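Local structure of peptidase C51 domain-containing protein (Streptococcus mutans, 3L9A) at the interface of chains A and B. The protein probably acts, through its CHAP domain, as a phage-associated enzyme that cleaves cell-wall peptidoglycan, represented here by its C-terminal domain. Coordinates in Å, arbitrary orientation; residue numbers count along the deposited sequence, not the author numbering. Chains: chain A/B, uncharacterized protein.

Contact 1: the interface of chains A and B. Residues chain A 10, 37-38; chain B 8, 36-37.
A:Asp10 and A:Gln38 hydrogen-bond to main-chain atoms of B:Met8 and B:Pro36, and a bridging water and a methyl contact lie between these bonds. The amide N of B:Met8, a selenomethionine and the first modelled residue of its chain, gives a bond to the carboxylate oxygen OD2 of A:Asp10 at 3.0 Å. That N lies well above the carboxylate plane, 57° out of it, and the two side chains cross at about a right angle, with B:Met8 CB 3.4 Å from the same OD2. In the second bond the side-chain amide NE2 of A:Gln38 donates to the carbonyl O of B:Pro36 at 2.8 Å. An extended chain beyond CG (chi2 -163°) carries the amide across. The acceptor lies in the plane of this amide, whereas the donor stands 43° above the carbonyl plane of B:Pro36.

Water 1 adds an indirect link, 2.6 Å from the hydroxyl OG1 of A:Thr37 and 3.1 Å from B:Met8 N, an amide thus engaged by both the carboxylate and the water. A loose van der Waals contact completes the patch: the methyl CG2 of B:Thr37 comes 4.0 Å from the hydroxyl OG1 of A:Thr37 and 4.2 Å from its CB, the side chains crossing obliquely. The patch ties the first modelled residue of B, and the loop at B:Pro36, to loops of A, and may support association of the two copies.

Contact 2: the interface of chains A and B. Residues chain A 51-52, 55-56; chain B 8, 11, 77-78.
Helix 46-55 of chain A ends at A:Val55, and A:Asn56 leaves the helical conformation (phi -135°, psi 72°), which sets A:Asn56 against B:Met8 and A:Val55 against B:Phe11 and B:Tyr78, the last residue of helix 68-78. This is a helix-end to helix-end packing between two copies of the C-terminal domain of a CHAP-family protein.

The selenium of B:Met8 sits squarely over one face of the A:Asn56 amide, with SE 3.3 Å from CG and equally far from OD1 and ND2, 3.7 Å each. With CG of A:Asn56 anti to the backbone N (chi1 -174°), the amide is laid across the selenium while ND2 points toward water 2. That water, 2.9 Å from A:Asn56 ND2, also lies 2.7 Å from the phenol OH of B:Tyr78, in the plane of the ring at its edge.

Beside it, A:Val55 and B:Tyr78 run past each other in opposite directions: the methyl CG2 reaches the phenol OH at 3.5 Å and CE2 at 3.8 Å. It comes at this edge, slightly to the side away from B:Ile77 CG2, which lies over the ring centre within chain B. The face of B:Phe11 receives A:Val55 CB near its rim. A:Ile52 CG1 touches B:Ile77 CG2 at 3.8 Å.

Contact 3: the interface of chains A and B. Residues chain A 33, 40, 42, 48, 52, 86; chain B 76-77.
B:Ile77, near the C-terminal end of helix 68-78, lodges among A:Phe42, A:Gln48, A:His33 and, as in the neighbouring patch, A:Ile52. Its branches divide the pocket between them, with CG1 and CG2 both also touching A:Ile52. CG1 meets the ring of A:Phe42 edge-on, in the ring plane and 3.9 Å from CZ, the two side chains crossing at about a right angle. The terminal CD1 lies along A:Gln48 from CG (3.7 Å) to the amide NE2 (3.6 Å), while CG2 stands over the rim of one face of the A:His33 imidazole.

Just outside, A:Arg40 lays its guanidinium over A:Phe42, NH2 being 3.4 Å above the ring centre. From there NH1 donates to the main-chain O of B:Glu76 at 3.2 Å, tilted 16° from the carbonyl plane. The same O takes a bond from the side-chain amide ND2 of A:Asn86 at 2.9 Å, whose donor stands well above that plane. Donors from A:Arg40 and A:Asn86 thus converge on this carbonyl near the helix end, where the helix dipole would favour a positive group such as the guanidinium.

A:Gln48 runs extended beyond CG (chi2 176°), carrying NE2 to the carboxylate OE1 of B:Glu76 at 2.9 Å, met from above the carboxylate plane. NE2 also bonds A:Asn86 OD1 at 3.0 Å, nearly straight at 171°, orienting that amide toward the B:Glu76 carbonyl. The site docks the end of a B helix into A and may support self-association.

Contact 1: the interface of chains A and B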
loop_
_atom_site.group_PDB
_atom_site.type_symbol
_atom_site.label_atom_id
_atom_site.label_comp_id
_atom_site.label_asym_id
_atom_site.label_seq_id
_atom_site.Cartn_x
_atom_site.Cartn_y
_atom_site.Cartn_z
ATOM N N ASP A 10 -2.240 -2.282 7.666
ATOM C CA ASP A 10 -3.467 -2.712 8.316
ATOM C C ASP A 10 -3.264 -2.738 9.838
ATOM O O ASP A 10 -2.142 -2.903 10.321
ATOM C CB ASP A 10 -3.843 -4.112 7.838
ATOM C CG ASP A 10 -4.128 -4.192 6.346
ATOM O OD1 ASP A 10 -4.411 -3.154 5.700
ATOM O OD2 ASP A 10 -4.086 -5.327 5.823
ATOM N N THR A 37 -5.353 0.952 3.114
ATOM C CA THR A 37 -5.090 0.843 1.690
ATOM C C THR A 37 -6.346 0.438 0.919
ATOM O O THR A 37 -6.621 0.975 -0.169
ATOM C CB THR A 37 -3.882 -0.064 1.364
ATOM O OG1 THR A 37 -4.009 -1.344 2.009
ATOM C CG2 THR A 37 -2.584 0.619 1.786
ATOM N N GLN A 38 -7.149 -0.453 1.493
ATOM C CA GLN A 38 -8.399 -0.865 0.854
ATOM C C GLN A 38 -9.598 -0.004 1.258
ATOM O O GLN A 38 -10.723 -0.271 0.835
ATOM C CB GLN A 38 -8.673 -2.334 1.163
ATOM C CG GLN A 38 -7.577 -3.269 0.647
ATOM C CD GLN A 38 -8.025 -4.719 0.578
ATOM O OE1 GLN A 38 -9.005 -5.114 1.219
ATOM N NE2 GLN A 38 -7.323 -5.518 -0.207
HETATM N N MSE B 8 -2.020 -4.766 3.699
HETATM C CA MSE B 8 -1.086 -5.906 3.907
HETATM C C MSE B 8 -0.074 -6.005 2.768
HETATM O O MSE B 8 -0.444 -5.881 1.599
HETATM C CB MSE B 8 -1.873 -7.213 4.053
HETATM C CG MSE B 8 -1.037 -8.492 4.023
HETATM SE SE MSE B 8 0.304 -8.567 5.444
HETATM C CE MSE B 8 1.415 -9.953 4.677
ATOM N N PRO B 36 -2.592 -8.133 -1.591
ATOM C CA PRO B 36 -3.788 -7.449 -1.092
ATOM C C PRO B 36 -3.959 -6.031 -1.639
ATOM O O PRO B 36 -5.084 -5.627 -1.943
ATOM C CB PRO B 36 -3.577 -7.459 0.428
ATOM C CG PRO B 36 -2.779 -8.735 0.643
ATOM C CD PRO B 36 -1.784 -8.693 -0.495
ATOM N N THR B 37 -2.876 -5.274 -1.782
ATOM C CA THR B 37 -3.028 -3.905 -2.248
ATOM C C THR B 37 -3.612 -3.857 -3.660
ATOM O O THR B 37 -4.480 -3.017 -3.956
ATOM C CB THR B 37 -1.732 -3.074 -2.118
ATOM O OG1 THR B 37 -0.620 -3.753 -2.729
ATOM C CG2 THR B 37 -1.438 -2.786 -0.649
HETATM O O HOH W 1 -3.938 -3.894 1.450
#

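Contact 2: the interface of chains A and B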
loop_
_atom_site.group_PDB
_atom_site.type_symbol
_atom_site.label_atom_id
_atom_site.label_comp_id
_atom_site.label_asym_id
_atom_site.label_seq_id
_atom_site.Cartn_x
_atom_site.Cartn_y
_atom_site.Cartn_z
ATOM N N PHE A 51 -6.323 -15.973 11.375
ATOM C CA PHE A 51 -5.792 -16.064 10.022
ATOM C C PHE A 51 -4.952 -14.836 9.676
ATOM O O PHE A 51 -3.837 -14.958 9.166
ATOM C CB PHE A 51 -6.945 -16.210 9.028
ATOM C CG PHE A 51 -6.499 -16.272 7.599
ATOM C CD1 PHE A 51 -6.269 -17.496 6.988
ATOM C CD2 PHE A 51 -6.274 -15.107 6.866
ATOM C CE1 PHE A 51 -5.845 -17.555 5.660
ATOM C CE2 PHE A 51 -5.837 -15.167 5.543
ATOM C CZ PHE A 51 -5.627 -16.395 4.947
ATOM N N ILE A 52 -5.487 -13.652 9.967
ATOM C CA ILE A 52 -4.787 -12.410 9.687
ATOM C C ILE A 52 -3.415 -12.424 10.357
ATOM O O ILE A 52 -2.437 -12.006 9.747
ATOM C CB ILE A 52 -5.624 -11.201 10.126
ATOM C CG1 ILE A 52 -6.819 -11.034 9.181
ATOM C CG2 ILE A 52 -4.778 -9.922 10.151
ATOM C CD1 ILE A 52 -7.979 -10.259 9.791
ATOM N N VAL A 55 -0.850 -14.438 8.275
ATOM C CA VAL A 55 -0.333 -13.846 7.050
ATOM C C VAL A 55 0.314 -12.481 7.296
ATOM O O VAL A 55 1.150 -12.060 6.495
ATOM C CB VAL A 55 -1.376 -13.847 5.897
ATOM C CG1 VAL A 55 -1.934 -15.253 5.667
ATOM C CG2 VAL A 55 -2.495 -12.884 6.180
ATOM N N ASN A 56 -0.045 -11.830 8.408
ATOM C CA ASN A 56 0.449 -10.507 8.749
ATOM C C ASN A 56 0.845 -10.517 10.213
ATOM O O ASN A 56 0.180 -9.926 11.069
ATOM C CB ASN A 56 -0.687 -9.507 8.517
ATOM C CG ASN A 56 -0.260 -8.060 8.696
ATOM O OD1 ASN A 56 0.897 -7.753 9.006
ATOM N ND2 ASN A 56 -1.202 -7.154 8.496
HETATM N N MSE B 8 -2.020 -4.766 3.699
HETATM C CA MSE B 8 -1.086 -5.906 3.907
HETATM C C MSE B 8 -0.074 -6.005 2.768
HETATM O O MSE B 8 -0.444 -5.881 1.599
HETATM C CB MSE B 8 -1.873 -7.213 4.053
HETATM C CG MSE B 8 -1.037 -8.492 4.023
HETATM SE SE MSE B 8 0.304 -8.567 5.444
HETATM C CE MSE B 8 1.415 -9.953 4.677
ATOM N N PHE B 11 2.484 -11.468 -0.254
ATOM C CA PHE B 11 2.974 -12.712 0.340
ATOM C C PHE B 11 2.772 -13.861 -0.624
ATOM O O PHE B 11 1.989 -13.754 -1.573
ATOM C CB PHE B 11 2.318 -13.001 1.702
ATOM C CG PHE B 11 0.802 -13.107 1.674
ATOM C CD1 PHE B 11 0.176 -14.333 1.491
ATOM C CD2 PHE B 11 0.007 -11.992 1.901
ATOM C CE1 PHE B 11 -1.218 -14.445 1.526
ATOM C CE2 PHE B 11 -1.395 -12.096 1.915
ATOM C CZ PHE B 11 -1.996 -13.325 1.739
ATOM N N ILE B 77 -10.938 -11.611 3.613
ATOM C CA ILE B 77 -10.238 -10.577 4.350
ATOM C C ILE B 77 -9.681 -9.524 3.408
ATOM O O ILE B 77 -9.751 -8.335 3.715
ATOM C CB ILE B 77 -9.111 -11.147 5.268
ATOM C CG1 ILE B 77 -9.684 -11.791 6.537
ATOM C CG2 ILE B 77 -8.213 -10.030 5.767
ATOM C CD1 ILE B 77 -10.653 -12.868 6.320
ATOM N N TYR B 78 -9.140 -9.946 2.269
ATOM C CA TYR B 78 -8.411 -9.059 1.368
ATOM C C TYR B 78 -9.091 -8.789 0.036
ATOM O O TYR B 78 -8.555 -8.025 -0.765
ATOM C CB TYR B 78 -6.953 -9.539 1.180
ATOM C CG TYR B 78 -6.203 -9.634 2.491
ATOM C CD1 TYR B 78 -5.890 -8.477 3.217
ATOM C CD2 TYR B 78 -5.810 -10.863 3.016
ATOM C CE1 TYR B 78 -5.221 -8.544 4.435
ATOM C CE2 TYR B 78 -5.133 -10.941 4.233
ATOM C CZ TYR B 78 -4.846 -9.774 4.935
ATOM O OH TYR B 78 -4.184 -9.866 6.136
HETATM O O HOH W 2 -3.867 -7.517 7.406
#

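Contact 3: the interface of chains A and B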
loop_
_atom_site.group_PDB
_atom_site.type_symbol
_atom_site.label_atom_id
_atom_site.label_comp_id
_atom_site.label_asym_id
_atom_site.label_seq_id
_atom_site.Cartn_x
_atom_site.Cartn_y
_atom_site.Cartn_z
ATOM N N HIS A 33 -10.854 -5.336 11.814
ATOM C CA HIS A 33 -9.684 -5.271 10.955
ATOM C C HIS A 33 -9.805 -4.023 10.099
ATOM O O HIS A 33 -10.791 -3.862 9.371
ATOM C CB HIS A 33 -9.608 -6.496 10.051
ATOM C CG HIS A 33 -8.386 -6.518 9.189
ATOM N ND1 HIS A 33 -8.404 -6.162 7.856
ATOM C CD2 HIS A 33 -7.096 -6.815 9.483
ATOM C CE1 HIS A 33 -7.178 -6.271 7.362
ATOM N NE2 HIS A 33 -6.369 -6.679 8.324
ATOM N N ARG A 40 -11.253 -0.023 3.920
ATOM C CA ARG A 40 -12.250 -0.965 4.429
ATOM C C ARG A 40 -11.902 -1.422 5.836
ATOM O O ARG A 40 -10.753 -1.800 6.102
ATOM C CB ARG A 40 -12.347 -2.197 3.514
ATOM C CG ARG A 40 -13.327 -3.276 4.021
ATOM C CD ARG A 40 -13.406 -4.468 3.082
ATOM N NE ARG A 40 -14.244 -5.551 3.609
ATOM C CZ ARG A 40 -13.858 -6.817 3.766
ATOM N NH1 ARG A 40 -12.625 -7.203 3.465
ATOM N NH2 ARG A 40 -14.721 -7.709 4.248
ATOM N N PHE A 42 -13.743 -4.079 8.873
ATOM C CA PHE A 42 -14.861 -4.979 9.125
ATOM C C PHE A 42 -14.655 -5.779 10.396
ATOM O O PHE A 42 -13.540 -5.910 10.895
ATOM C CB PHE A 42 -15.179 -5.871 7.902
ATOM C CG PHE A 42 -14.257 -7.046 7.703
ATOM C CD1 PHE A 42 -14.721 -8.339 7.924
ATOM C CD2 PHE A 42 -12.966 -6.872 7.208
ATOM C CE1 PHE A 42 -13.900 -9.440 7.701
ATOM C CE2 PHE A 42 -12.129 -7.973 6.993
ATOM C CZ PHE A 42 -12.600 -9.259 7.230
ATOM N N GLN A 48 -10.979 -15.637 11.606
ATOM C CA GLN A 48 -10.427 -14.642 10.686
ATOM C C GLN A 48 -9.333 -13.796 11.345
ATOM O O GLN A 48 -8.296 -13.534 10.740
ATOM C CB GLN A 48 -11.528 -13.742 10.151
ATOM C CG GLN A 48 -12.487 -14.427 9.186
ATOM C CD GLN A 48 -13.610 -13.495 8.772
ATOM O OE1 GLN A 48 -14.153 -12.764 9.599
ATOM N NE2 GLN A 48 -13.950 -13.503 7.489
ATOM N N ILE A 52 -5.487 -13.652 9.967
ATOM C CA ILE A 52 -4.787 -12.410 9.687
ATOM C C ILE A 52 -3.415 -12.424 10.357
ATOM O O ILE A 52 -2.437 -12.006 9.747
ATOM C CB ILE A 52 -5.624 -11.201 10.126
ATOM C CG1 ILE A 52 -6.819 -11.034 9.181
ATOM C CG2 ILE A 52 -4.778 -9.922 10.151
ATOM C CD1 ILE A 52 -7.979 -10.259 9.791
ATOM N N ASN A 86 -18.571 -10.706 7.538
ATOM C CA ASN A 86 -18.827 -11.195 6.185
ATOM C C ASN A 86 -18.928 -12.709 6.123
ATOM O O ASN A 86 -18.994 -13.274 5.035
ATOM C CB ASN A 86 -17.828 -10.616 5.166
ATOM C CG ASN A 86 -16.411 -11.114 5.364
ATOM O OD1 ASN A 86 -16.104 -11.877 6.279
ATOM N ND2 ASN A 86 -15.528 -10.670 4.481
ATOM N N GLU B 76 -12.084 -13.388 1.709
ATOM C CA GLU B 76 -12.893 -12.703 2.724
ATOM C C GLU B 76 -12.216 -11.458 3.271
ATOM O O GLU B 76 -12.840 -10.399 3.410
ATOM C CB GLU B 76 -13.166 -13.635 3.909
ATOM C CG GLU B 76 -14.106 -14.774 3.610
ATOM C CD GLU B 76 -14.036 -15.882 4.642
ATOM O OE1 GLU B 76 -13.348 -15.729 5.672
ATOM O OE2 GLU B 76 -14.674 -16.921 4.400
ATOM N N ILE B 77 -10.938 -11.611 3.613
ATOM C CA ILE B 77 -10.238 -10.577 4.350
ATOM C C ILE B 77 -9.681 -9.524 3.408
ATOM O O ILE B 77 -9.751 -8.335 3.715
ATOM C CB ILE B 77 -9.111 -11.147 5.268
ATOM C CG1 ILE B 77 -9.684 -11.791 6.537
ATOM C CG2 ILE B 77 -8.213 -10.030 5.767
ATOM C CD1 ILE B 77 -10.653 -12.868 6.320
#

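By the centres of their C-alpha atoms, contact 2 lies about 9 Å from contact 1 and about 9 Å from contact 3, while contacts 1 and 3 are about 11 Å apart. B:Met8 joins contacts 1 and 2, its amide serving one and its selenium the other; A:Ile52 and B:Ile77 join contacts 2 and 3. The patches therefore form one continuous surface. The whole interface is not an exact two-fold, and in contacts 2 and 3 helix 46-55 of A faces helix 68-78 of B. The structure alone does not show whether this pairing forms in solution.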